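Local structure of putative diflavin flavoprotein A 5 (4FEK) at residues A[17-22]-A[72-77]; A[46-51]-A[144-149]; A[53-58]-A[65-70]; A[98-101]-A[105-108]; A[116-121]-A[127-132]. The protein probably mediates electron transfer from NADH to oxygen, reducing it to water, this chain being its N-terminal part of the zinc metallo-hydrolase (metallo-beta-lactamase) family. All coordinates share one frame; numbering follows the deposited sequence.

Contact 1: residues A[17-22]-A[72-77]; sequences NTKVLR and QQTVNL
The aliphatic stem of K19 and the methyl branch of T74 meet tip to tip across the contact between residues 17-22 and 72-77. These are van der Waals contacts: K19 CD lies 3.6 Å from T74 CG2, and K19 NZ lies 3.8 Å from that same methyl, so the ammonium end also lies against the methyl, not the hydroxyl. The lysine CG stands beside the backbone N (chi1 -62°), and beyond it the chain runs fully extended, which carries CD and NZ from the strand across to the end of the helix. L21 adds a looser approach two residues on, where its CD2 comes within 4.4 Å of T74 OG1. V11 of strand 8-15 touches both L21 and T74 and backs this part of the contact.

The pairing joins the seven-stranded sheet to the helix that lies over it. Strand 18-25 is the second strand of that sheet, antiparallel to both of its neighbours, 8-15 and 41-49, and the facing residue, T74, lies at the C-terminal end of helix 61-74.

The T74 hydroxyl and the strand backbone both find their hydrogen-bond partners elsewhere. T74 OG1, placed beside its backbone N (chi1 -48°), is hydrogen-bonded to A70 O one turn earlier in the helix, which leaves CG2 facing K19. On the strand side, backbone hydrogen bonds tie K19 to V47 and L21 to S45 on strand 41-49, whereas V20 bonds to L12 on strand 8-15.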
# COMPACT_ATOMS: atom_id res chain seq x y z
N ASN A 17 4.95 15.14 8.77
CA ASN A 17 5.90 14.04 8.97
C ASN A 17 5.70 12.89 7.99
O ASN A 17 6.19 11.79 8.23
CB ASN A 17 5.82 13.50 10.39
CG ASN A 17 6.26 14.52 11.43
OD1 ASN A 17 7.26 15.23 11.25
ND2 ASN A 17 5.52 14.58 12.52
N THR A 18 5.03 13.16 6.88
CA THR A 18 4.72 12.08 5.93
C THR A 18 5.14 12.42 4.51
O THR A 18 4.80 13.50 3.98
CB THR A 18 3.21 11.76 5.95
OG1 THR A 18 2.77 11.63 7.30
CG2 THR A 18 2.90 10.44 5.17
N LYS A 19 5.85 11.48 3.88
CA LYS A 19 6.23 11.58 2.48
C LYS A 19 5.83 10.33 1.71
O LYS A 19 5.78 9.23 2.28
CB LYS A 19 7.75 11.70 2.34
CG LYS A 19 8.32 12.95 3.02
CD LYS A 19 9.83 13.04 2.79
CE LYS A 19 10.37 14.40 3.28
NZ LYS A 19 11.86 14.36 3.47
N VAL A 20 5.58 10.50 0.41
CA VAL A 20 5.38 9.37 -0.51
C VAL A 20 6.63 9.26 -1.37
O VAL A 20 7.26 10.28 -1.68
CB VAL A 20 4.09 9.52 -1.39
CG1 VAL A 20 4.12 10.78 -2.27
CG2 VAL A 20 3.89 8.27 -2.29
N LEU A 21 7.02 8.02 -1.67
CA LEU A 21 7.96 7.71 -2.73
C LEU A 21 7.19 6.94 -3.78
O LEU A 21 6.75 5.83 -3.51
CB LEU A 21 9.11 6.84 -2.20
CG LEU A 21 10.19 7.53 -1.35
CD1 LEU A 21 9.65 7.83 0.04
CD2 LEU A 21 11.47 6.69 -1.28
N ARG A 22 6.99 7.53 -4.96
CA ARG A 22 6.29 6.83 -6.05
C ARG A 22 7.31 6.32 -7.04
O ARG A 22 7.97 7.11 -7.73
CB ARG A 22 5.32 7.76 -6.78
CG ARG A 22 4.40 8.57 -5.89
CD ARG A 22 3.64 9.57 -6.77
NE ARG A 22 2.52 8.95 -7.43
CZ ARG A 22 2.13 9.13 -8.69
NH1 ARG A 22 2.75 9.93 -9.54
NH2 ARG A 22 1.07 8.46 -9.11
N GLN A 72 17.30 6.00 0.82
CA GLN A 72 18.55 6.41 1.46
C GLN A 72 18.75 7.92 1.42
O GLN A 72 19.36 8.49 2.31
CB GLN A 72 19.75 5.73 0.80
CG GLN A 72 20.34 4.60 1.61
CD GLN A 72 21.72 4.17 1.11
OE1 GLN A 72 22.26 4.72 0.15
NE2 GLN A 72 22.29 3.17 1.76
N GLN A 73 18.24 8.57 0.38
CA GLN A 73 18.33 10.01 0.29
C GLN A 73 17.30 10.71 1.17
O GLN A 73 17.45 11.88 1.47
CB GLN A 73 18.23 10.48 -1.16
CG GLN A 73 19.38 9.95 -2.03
CD GLN A 73 19.21 10.25 -3.52
OE1 GLN A 73 18.21 10.83 -3.94
NE2 GLN A 73 20.20 9.85 -4.32
N THR A 74 16.27 9.98 1.60
CA THR A 74 15.18 10.58 2.36
C THR A 74 15.29 10.34 3.87
O THR A 74 14.96 11.19 4.68
CB THR A 74 13.82 10.00 1.91
OG1 THR A 74 13.75 10.04 0.48
CG2 THR A 74 12.68 10.80 2.51
N VAL A 75 15.72 9.15 4.25
CA VAL A 75 15.78 8.80 5.66
C VAL A 75 17.09 8.09 5.98
O VAL A 75 17.71 7.48 5.11
CB VAL A 75 14.59 7.88 6.07
CG1 VAL A 75 13.29 8.34 5.42
CG2 VAL A 75 14.85 6.47 5.68
N ASN A 76 17.50 8.18 7.24
CA ASN A 76 18.68 7.48 7.72
C ASN A 76 18.25 6.08 8.06
O ASN A 76 17.47 5.88 9.00
CB ASN A 76 19.22 8.20 8.97
CG ASN A 76 20.46 7.55 9.54
OD1 ASN A 76 20.84 6.43 9.17
ND2 ASN A 76 21.11 8.24 10.48
N LEU A 77 18.74 5.10 7.31
CA LEU A 77 18.27 3.73 7.47
C LEU A 77 18.60 3.16 8.85
O LEU A 77 17.98 2.20 9.30
CB LEU A 77 18.78 2.81 6.35
CG LEU A 77 18.32 3.20 4.94
CD1 LEU A 77 18.47 2.04 3.98
CD2 LEU A 77 16.90 3.69 4.94

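Contact 2: residues A[46-51]-A[144-149]; sequences YVIEGD and HVLKFL
I48 lays its CG2 methyl over one face of the H144 imidazole, 4.0 Å from the ring centroid and 29° off the ring normal, a CH-pi contact. ND1 is the nearest ring atom, at 3.6 Å from CG2. The isoleucine conformation divides its branches between two partners. CG2 is anti to the backbone N and covers the ring, while CG1 stands beside that N (chi1 -56°) and leads CD1 on to L146, where the two CD1 methyls approach to 4.3 Å. In H144 the ring is turned nearly perpendicular to the CA-CB-CG plane (chi2 -87°), which presents its flat side to I48. G50 CA approaches obliquely, 4.4 Å from H144 CD2.

The segments belong to different sheets, 46-51 to strand 41-49 of the seven-stranded sheet and 144-149 to strand 145-150 of the five-stranded one. They meet between the two facing sheets of the alpha-beta/beta-alpha sandwich of the metallo-beta-lactamase fold. Both imidazole nitrogens have hydrogen-bond partners: D164 OD2 at ND1 and N17 ND2 at NE2. Since the amide of N17 donates to NE2, the pattern is consistent with a proton on ND1 directed at the carboxylate. A buried polar ring is thus fixed at its two nitrogens while an aliphatic methyl rests on its face.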
# COMPACT_ATOMS: atom_id res chain seq x y z
N TYR A 46 5.54 4.74 1.53
CA TYR A 46 5.36 5.92 2.36
C TYR A 46 6.32 5.89 3.55
O TYR A 46 6.75 4.82 3.97
CB TYR A 46 3.91 6.00 2.85
CG TYR A 46 2.93 6.09 1.72
CD1 TYR A 46 2.52 7.32 1.23
CD2 TYR A 46 2.45 4.94 1.09
CE1 TYR A 46 1.62 7.41 0.15
CE2 TYR A 46 1.57 5.02 0.02
CZ TYR A 46 1.15 6.25 -0.44
OH TYR A 46 0.27 6.31 -1.51
N VAL A 47 6.63 7.08 4.08
CA VAL A 47 7.51 7.21 5.25
C VAL A 47 6.82 8.14 6.24
O VAL A 47 6.42 9.24 5.86
CB VAL A 47 8.88 7.84 4.89
CG1 VAL A 47 9.79 7.84 6.11
CG2 VAL A 47 9.52 7.08 3.72
N ILE A 48 6.61 7.67 7.47
CA ILE A 48 6.10 8.53 8.53
C ILE A 48 7.19 8.70 9.58
O ILE A 48 7.69 7.71 10.14
CB ILE A 48 4.84 7.95 9.22
CG1 ILE A 48 3.73 7.68 8.19
CG2 ILE A 48 4.35 8.91 10.31
CD1 ILE A 48 2.67 6.68 8.72
N GLU A 49 7.56 9.94 9.88
CA GLU A 49 8.64 10.18 10.83
C GLU A 49 8.12 10.83 12.10
O GLU A 49 7.95 12.04 12.14
CB GLU A 49 9.70 11.11 10.23
CG GLU A 49 10.53 10.50 9.13
CD GLU A 49 11.57 11.48 8.59
OE1 GLU A 49 11.63 12.63 9.10
OE2 GLU A 49 12.31 11.09 7.67
N GLY A 50 7.85 10.03 13.12
CA GLY A 50 7.49 10.61 14.40
C GLY A 50 8.73 10.56 15.26
O GLY A 50 9.85 10.76 14.77
N ASP A 51 8.55 10.28 16.54
CA ASP A 51 9.63 9.85 17.40
C ASP A 51 10.29 8.59 16.82
O ASP A 51 11.52 8.45 16.86
CB ASP A 51 9.08 9.55 18.79
CG ASP A 51 8.76 10.82 19.57
OD1 ASP A 51 9.39 11.86 19.29
OD2 ASP A 51 7.89 10.77 20.46
N HIS A 144 1.35 10.46 15.99
CA HIS A 144 1.20 9.48 14.92
C HIS A 144 0.92 8.10 15.49
O HIS A 144 1.81 7.25 15.54
CB HIS A 144 2.41 9.46 13.99
CG HIS A 144 2.61 10.75 13.26
ND1 HIS A 144 1.99 11.03 12.05
CD2 HIS A 144 3.32 11.86 13.57
CE1 HIS A 144 2.33 12.24 11.66
NE2 HIS A 144 3.13 12.77 12.57
N VAL A 145 -0.30 7.93 15.98
CA VAL A 145 -0.76 6.63 16.45
C VAL A 145 -1.38 5.91 15.26
O VAL A 145 -2.29 6.43 14.61
CB VAL A 145 -1.80 6.78 17.56
CG1 VAL A 145 -2.23 5.40 18.06
CG2 VAL A 145 -1.24 7.62 18.72
N LEU A 146 -0.87 4.72 14.96
CA LEU A 146 -1.36 3.93 13.84
C LEU A 146 -2.43 2.94 14.30
O LEU A 146 -2.19 2.16 15.22
CB LEU A 146 -0.21 3.14 13.23
CG LEU A 146 0.54 3.81 12.08
CD1 LEU A 146 0.52 5.30 12.20
CD2 LEU A 146 1.96 3.26 11.97
N LYS A 147 -3.59 2.97 13.65
CA LYS A 147 -4.63 1.97 13.86
C LYS A 147 -4.55 0.96 12.71
O LYS A 147 -4.26 1.35 11.58
CB LYS A 147 -6.01 2.62 13.88
CG LYS A 147 -6.14 3.70 14.97
CD LYS A 147 -7.59 4.08 15.21
CE LYS A 147 -7.76 4.84 16.53
NZ LYS A 147 -9.18 5.25 16.75
N PHE A 148 -4.77 -0.31 13.01
CA PHE A 148 -4.67 -1.37 12.00
C PHE A 148 -5.99 -2.09 11.75
O PHE A 148 -6.67 -2.52 12.69
CB PHE A 148 -3.57 -2.36 12.39
CG PHE A 148 -2.19 -1.75 12.38
CD1 PHE A 148 -1.67 -1.17 13.53
CD2 PHE A 148 -1.45 -1.71 11.21
CE1 PHE A 148 -0.41 -0.57 13.51
CE2 PHE A 148 -0.18 -1.12 11.20
CZ PHE A 148 0.33 -0.56 12.35
N LEU A 149 -6.34 -2.21 10.47
CA LEU A 149 -7.59 -2.83 10.07
C LEU A 149 -7.31 -3.97 9.10
O LEU A 149 -7.18 -3.75 7.90
CB LEU A 149 -8.53 -1.80 9.43
CG LEU A 149 -8.95 -0.56 10.24
CD1 LEU A 149 -7.86 0.54 10.26
CD2 LEU A 149 -10.24 0.01 9.70

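Contact 3: residues A[53-58]-A[65-70]; sequences TAIIDP and KIYLEA
Y67 reaches from helix 61-74 to I55 on strand 53-56 and to P58 just beyond it. Its CB leaves the helix toward residues 53-58, and with CG anti to the backbone N (chi1 175°) the ring is directed from the helix toward the sheet. CB and CG themselves stop short of the strand segment. Farther along, CE2 meets P58 CB at 3.9 Å, with the proline placed obliquely to the ring, while CE1 on the other ring edge packs against L21 of strand 18-25. CZ lies 4.0 Å from P58 CA. The tip does most: OH sits 3.9 Å from P58 CA and equally close to I55 CD1, whose chain crosses that of the tyrosine at a slant. The same hydroxyl is hydrogen-bonded to S45 OG, which also bonds I56 O, so a buried phenol finds its polar partner on strand 41-49 rather than in the facing segment. I55 and P58 also touch V83 of the next strand and L99 of helix 93-102. This is the packing of a beta-alpha-beta crossover: strand 53-56 leads into helix 61-74, which returns the chain to the parallel strand 80-84.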
# COMPACT_ATOMS: atom_id res chain seq x y z
N THR A 53 10.41 5.95 13.26
CA THR A 53 10.18 6.02 11.82
C THR A 53 9.64 4.70 11.25
O THR A 53 10.15 3.62 11.55
CB THR A 53 11.46 6.49 11.05
OG1 THR A 53 11.75 7.85 11.41
CG2 THR A 53 11.23 6.46 9.56
N ALA A 54 8.59 4.79 10.44
CA ALA A 54 8.06 3.63 9.74
C ALA A 54 7.99 3.86 8.25
O ALA A 54 7.68 4.96 7.77
CB ALA A 54 6.65 3.27 10.28
N ILE A 55 8.29 2.81 7.50
CA ILE A 55 8.02 2.82 6.08
C ILE A 55 6.83 1.90 5.79
O ILE A 55 6.63 0.88 6.46
CB ILE A 55 9.25 2.46 5.22
CG1 ILE A 55 9.74 1.05 5.50
CG2 ILE A 55 10.42 3.44 5.50
CD1 ILE A 55 11.06 0.75 4.75
N ILE A 56 6.06 2.27 4.79
CA ILE A 56 4.90 1.48 4.44
C ILE A 56 5.03 0.99 3.00
O ILE A 56 5.23 1.80 2.11
CB ILE A 56 3.63 2.29 4.61
CG1 ILE A 56 3.41 2.60 6.09
CG2 ILE A 56 2.43 1.53 3.99
CD1 ILE A 56 2.45 3.74 6.38
N ASP A 57 4.94 -0.33 2.81
CA ASP A 57 4.94 -0.97 1.47
C ASP A 57 6.12 -0.73 0.51
O ASP A 57 5.94 -0.11 -0.54
CB ASP A 57 3.63 -0.66 0.72
CG ASP A 57 2.43 -1.38 1.34
OD1 ASP A 57 2.61 -2.53 1.80
OD2 ASP A 57 1.31 -0.80 1.37
N PRO A 58 7.31 -1.26 0.84
CA PRO A 58 8.44 -1.27 -0.11
C PRO A 58 8.06 -2.05 -1.39
O PRO A 58 7.40 -3.08 -1.27
CB PRO A 58 9.54 -2.04 0.64
CG PRO A 58 9.13 -2.03 2.09
CD PRO A 58 7.61 -2.01 2.07
N LYS A 65 16.14 -1.33 -6.70
CA LYS A 65 17.35 -0.51 -6.72
C LYS A 65 17.06 0.98 -6.65
O LYS A 65 17.63 1.67 -5.81
CB LYS A 65 18.22 -0.81 -7.94
CG LYS A 65 19.52 -0.00 -7.95
CD LYS A 65 20.33 -0.22 -9.23
CE LYS A 65 21.68 0.48 -9.17
NZ LYS A 65 22.65 -0.16 -8.23
N ILE A 66 16.18 1.48 -7.51
CA ILE A 66 15.90 2.92 -7.47
C ILE A 66 15.13 3.32 -6.21
O ILE A 66 15.29 4.43 -5.71
CB ILE A 66 15.17 3.44 -8.74
CG1 ILE A 66 13.84 2.72 -8.94
CG2 ILE A 66 16.05 3.28 -9.97
CD1 ILE A 66 13.04 3.27 -10.11
N TYR A 67 14.31 2.40 -5.70
CA TYR A 67 13.64 2.62 -4.44
C TYR A 67 14.63 2.85 -3.29
O TYR A 67 14.54 3.83 -2.57
CB TYR A 67 12.75 1.44 -4.11
CG TYR A 67 12.13 1.57 -2.75
CD1 TYR A 67 11.22 2.58 -2.48
CD2 TYR A 67 12.48 0.70 -1.73
CE1 TYR A 67 10.65 2.71 -1.23
CE2 TYR A 67 11.93 0.82 -0.47
CZ TYR A 67 11.01 1.82 -0.23
OH TYR A 67 10.45 1.92 1.03
N LEU A 68 15.55 1.91 -3.11
CA LEU A 68 16.51 2.00 -2.01
C LEU A 68 17.41 3.24 -2.10
O LEU A 68 17.71 3.87 -1.07
CB LEU A 68 17.36 0.73 -1.95
CG LEU A 68 16.56 -0.50 -1.52
CD1 LEU A 68 17.41 -1.75 -1.64
CD2 LEU A 68 15.99 -0.35 -0.11
N GLU A 69 17.84 3.59 -3.31
CA GLU A 69 18.58 4.84 -3.53
C GLU A 69 17.80 6.07 -3.08
O GLU A 69 18.33 6.91 -2.36
CB GLU A 69 18.98 5.00 -5.00
CG GLU A 69 19.94 3.91 -5.49
CD GLU A 69 20.73 4.32 -6.74
OE1 GLU A 69 20.76 5.53 -7.05
OE2 GLU A 69 21.31 3.43 -7.40
N ALA A 70 16.53 6.17 -3.49
CA ALA A 70 15.68 7.29 -3.06
C ALA A 70 15.42 7.28 -1.54
O ALA A 70 15.40 8.33 -0.88
CB ALA A 70 14.35 7.29 -3.84

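Contact 4: residues A[98-101]-A[105-108]; sequences ALLE and QITF
L100 drives both of its methyls toward the strand segment, one to I106 and the other to F108. CD1 lodges against the outer arm of I106, 3.6 Å from I106 CD1 and as near to CG1, the two chains crossing at about a right angle. CD2 comes instead to the edge of the F108 ring, near its plane, where it nestles between CE1 and CZ at 3.5 Å from F108 CE1. The fork of the leucine therefore straddles the step between an aliphatic arm and an aromatic rim. To do so it takes up torsions far from staggered, with chi2 at -10°, nearly eclipsed.

I106 is the complementary bump. Its CG1 lies between the backbone N and the carbonyl carbon (chi1 57°), a crowded position that points the extended arm at the helix. The arm ends in the hollow between consecutive residues of the helix: I106 CD1 is 4.2 Å from L99 CB and 4.1 Å from L100 N, with L100 CD1 beside it. F108 supplies the neighbouring wall, and F122 and L127 also touch L100.

Helix 93-102 and strand 107-111 are thereby joined across the short turn that connects them, within the beta-alpha-beta unit that begins at strand 80-84. I106 and F108 also touch V83 of strand 80-84. The side chains that meet are all hydrocarbon, so cohesion probably comes from shape fit and burial of apolar surface, with no polar pairing to dictate the direction of approach.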
# COMPACT_ATOMS: atom_id res chain seq x y z
N ALA A 98 17.14 -6.79 1.04
CA ALA A 98 18.06 -5.65 0.98
C ALA A 98 17.87 -4.70 2.17
O ALA A 98 18.85 -4.23 2.76
CB ALA A 98 17.90 -4.91 -0.32
N LEU A 99 16.61 -4.44 2.51
CA LEU A 99 16.29 -3.60 3.66
C LEU A 99 16.88 -4.17 4.93
O LEU A 99 17.49 -3.44 5.70
CB LEU A 99 14.77 -3.46 3.83
CG LEU A 99 14.14 -2.38 2.97
CD1 LEU A 99 12.63 -2.43 3.09
CD2 LEU A 99 14.66 -1.01 3.37
N LEU A 100 16.67 -5.47 5.15
CA LEU A 100 17.21 -6.18 6.30
C LEU A 100 18.72 -6.01 6.42
O LEU A 100 19.24 -5.75 7.51
CB LEU A 100 16.91 -7.68 6.20
CG LEU A 100 15.95 -8.35 7.18
CD1 LEU A 100 15.59 -7.42 8.33
CD2 LEU A 100 14.71 -8.83 6.45
N GLU A 101 19.43 -6.17 5.31
CA GLU A 101 20.89 -6.00 5.32
C GLU A 101 21.28 -4.58 5.70
O GLU A 101 22.22 -4.38 6.44
CB GLU A 101 21.50 -6.38 3.96
CG GLU A 101 21.11 -7.76 3.46
CD GLU A 101 22.30 -8.59 3.00
OE1 GLU A 101 23.46 -8.15 3.20
OE2 GLU A 101 22.08 -9.68 2.43
N GLN A 105 17.95 -3.79 12.29
CA GLN A 105 17.13 -3.53 13.47
C GLN A 105 15.60 -3.43 13.19
O GLN A 105 14.80 -3.38 14.12
CB GLN A 105 17.59 -2.24 14.15
CG GLN A 105 17.03 -0.94 13.54
CD GLN A 105 17.78 -0.47 12.30
OE1 GLN A 105 18.77 -1.06 11.90
NE2 GLN A 105 17.29 0.61 11.70
N ILE A 106 15.20 -3.38 11.92
CA ILE A 106 13.78 -3.16 11.61
C ILE A 106 12.84 -4.23 12.16
O ILE A 106 13.21 -5.39 12.33
CB ILE A 106 13.52 -3.07 10.10
CG1 ILE A 106 14.01 -4.34 9.41
CG2 ILE A 106 14.19 -1.87 9.53
CD1 ILE A 106 13.85 -4.29 7.88
N THR A 107 11.61 -3.81 12.44
CA THR A 107 10.57 -4.76 12.81
C THR A 107 9.51 -4.73 11.72
O THR A 107 9.07 -3.66 11.29
CB THR A 107 9.94 -4.44 14.18
OG1 THR A 107 10.92 -4.66 15.19
CG2 THR A 107 8.74 -5.36 14.44
N PHE A 108 9.17 -5.91 11.24
CA PHE A 108 8.11 -6.07 10.27
C PHE A 108 6.76 -6.04 10.98
O PHE A 108 6.57 -6.68 12.02
CB PHE A 108 8.29 -7.38 9.50
CG PHE A 108 9.44 -7.34 8.55
CD1 PHE A 108 10.67 -7.87 8.90
CD2 PHE A 108 9.30 -6.72 7.32
CE1 PHE A 108 11.74 -7.81 8.03
CE2 PHE A 108 10.35 -6.65 6.44
CZ PHE A 108 11.58 -7.20 6.79

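Contact 5: residues A[116-121]-A[127-132]; sequences GDLRAA and LNILPM
L118 and R119, consecutive residues of the helix, meet L127 and I129 in two different ways. The close apolar packing centres on two methyls. I129 CD1 sits in the angle between R119 CG, at 3.5 Å, and L118 CB, at 3.9 Å, and L127 CD2 closes to 3.6 Å on L118 O, so the leucine methyl lies against the helix backbone itself. I129 places CG1 beside its backbone N (chi1 -54°), which aims CD1 into the groove between L118 and R119. The side-chain contacts of the buried L118 are themselves looser, its CB standing 4.1 Å from L127 CD2.

The solvent side is formed by the exposed R119, whose chain runs extended from CG to NE and meets I129 coming from the opposite direction. I129 CD1 lies 3.7 Å from the guanidinium plane, over its centre, so the aliphatic tip supports one face of the cation. At the guanidinium edge, R119 NH1 donates a hydrogen bond to L127 O, 2.9 Å long with an N-H...O angle of 148°. The bond is somewhat bent, and the donor is tilted 31° from the carbonyl plane. One bond and one apolar platform thus hold the end of a surface side chain, while D117 and A120 on the helix are exposed.

Deeper in, L118 touches F96 of helix 93-102 and F108 of strand 107-111, and L127 reaches L100 of that same helix. I129 packs on A115 and C110. Strand 129-132, an outermost strand of the seven-stranded sheet, runs parallel beside 107-111, with helix 112-121 forming the crossover between them.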
# COMPACT_ATOMS: atom_id res chain seq x y z
N GLY A 116 3.92 -15.94 9.06
CA GLY A 116 4.48 -17.24 8.71
C GLY A 116 5.24 -17.23 7.40
O GLY A 116 6.35 -17.77 7.33
N ASP A 117 4.66 -16.61 6.38
CA ASP A 117 5.29 -16.43 5.07
C ASP A 117 6.63 -15.70 5.15
O ASP A 117 7.58 -16.06 4.47
CB ASP A 117 4.38 -15.63 4.14
CG ASP A 117 3.12 -16.36 3.76
OD1 ASP A 117 3.15 -17.61 3.72
OD2 ASP A 117 2.09 -15.69 3.51
N LEU A 118 6.67 -14.64 5.95
CA LEU A 118 7.90 -13.88 6.14
C LEU A 118 9.00 -14.75 6.73
O LEU A 118 10.11 -14.79 6.20
CB LEU A 118 7.65 -12.71 7.08
CG LEU A 118 7.39 -11.38 6.39
CD1 LEU A 118 7.17 -10.29 7.44
CD2 LEU A 118 8.55 -11.04 5.46
N ARG A 119 8.69 -15.43 7.83
CA ARG A 119 9.68 -16.22 8.54
C ARG A 119 10.21 -17.35 7.65
O ARG A 119 11.38 -17.70 7.73
CB ARG A 119 9.13 -16.78 9.86
CG ARG A 119 8.86 -15.73 10.92
CD ARG A 119 8.66 -16.33 12.32
NE ARG A 119 8.22 -15.33 13.29
CZ ARG A 119 9.02 -14.46 13.91
NH1 ARG A 119 10.32 -14.46 13.65
NH2 ARG A 119 8.52 -13.58 14.77
N ALA A 120 9.34 -17.88 6.80
CA ALA A 120 9.76 -18.93 5.87
C ALA A 120 10.66 -18.39 4.76
O ALA A 120 11.52 -19.11 4.27
CB ALA A 120 8.55 -19.64 5.29
N ALA A 121 10.46 -17.13 4.37
CA ALA A 121 11.30 -16.53 3.34
C ALA A 121 12.70 -16.20 3.84
O ALA A 121 13.62 -16.01 3.06
CB ALA A 121 10.64 -15.27 2.77
N LEU A 127 13.84 -13.08 12.34
CA LEU A 127 13.12 -11.86 12.01
C LEU A 127 12.41 -11.29 13.23
O LEU A 127 11.89 -12.03 14.07
CB LEU A 127 12.10 -12.14 10.90
CG LEU A 127 12.38 -11.63 9.48
CD1 LEU A 127 13.85 -11.73 9.09
CD2 LEU A 127 11.48 -12.36 8.48
N ASN A 128 12.40 -9.97 13.32
CA ASN A 128 11.54 -9.28 14.26
C ASN A 128 10.21 -8.99 13.55
O ASN A 128 10.18 -8.25 12.57
CB ASN A 128 12.20 -7.98 14.70
CG ASN A 128 13.61 -8.19 15.21
OD1 ASN A 128 13.89 -9.17 15.89
ND2 ASN A 128 14.51 -7.27 14.87
N ILE A 129 9.12 -9.60 14.02
CA ILE A 129 7.81 -9.37 13.41
C ILE A 129 6.76 -8.97 14.45
O ILE A 129 6.65 -9.58 15.51
CB ILE A 129 7.33 -10.62 12.64
CG1 ILE A 129 8.38 -11.07 11.63
CG2 ILE A 129 5.99 -10.36 11.94
CD1 ILE A 129 8.03 -12.32 10.95
N LEU A 130 6.01 -7.93 14.12
CA LEU A 130 4.91 -7.47 14.97
C LEU A 130 3.58 -7.71 14.24
O LEU A 130 3.14 -6.89 13.43
CB LEU A 130 5.10 -6.00 15.28
CG LEU A 130 4.11 -5.31 16.20
CD1 LEU A 130 3.79 -6.18 17.40
CD2 LEU A 130 4.70 -3.98 16.63
N PRO A 131 2.93 -8.84 14.51
CA PRO A 131 1.65 -9.02 13.81
C PRO A 131 0.54 -8.13 14.39
O PRO A 131 0.50 -7.88 15.59
CB PRO A 131 1.35 -10.51 13.98
CG PRO A 131 2.17 -10.95 15.15
CD PRO A 131 3.38 -10.06 15.21
N MSE A 132 -0.34 -7.61 13.54
CA MSE A 132 -1.40 -6.73 14.02
C MSE A 132 -2.76 -7.39 13.78
O MSE A 132 -3.13 -7.70 12.65
CB MSE A 132 -1.33 -5.34 13.37
CG MSE A 132 -0.05 -4.56 13.69
SE MSE A 132 0.19 -4.08 15.58
CE MSE A 132 1.58 -2.73 15.39

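All five contacts reach the seven-stranded sheet, and four of them join it to helices. Contacts 1 and 3 share helix 61-74, with centres about 7 Å apart. Contact 4 follows on the next crossover, its centre about 11 Å from that of contact 3, and L68 CD1 packs 3.5 Å from A98 CB between the two helices. Contact 5 lies about 11 Å from contact 4, by centres; F108 N bonds N128 O at 2.9 Å where strand 107-111 lies beside residues 127-132. Contact 2 alone crosses to the five-stranded sheet. It meets contact 5 where F148 CE1 lies 3.5 Å from CE of selenomethionine M132. Contacts 1 and 5, about 23 Å apart by centres, do not touch.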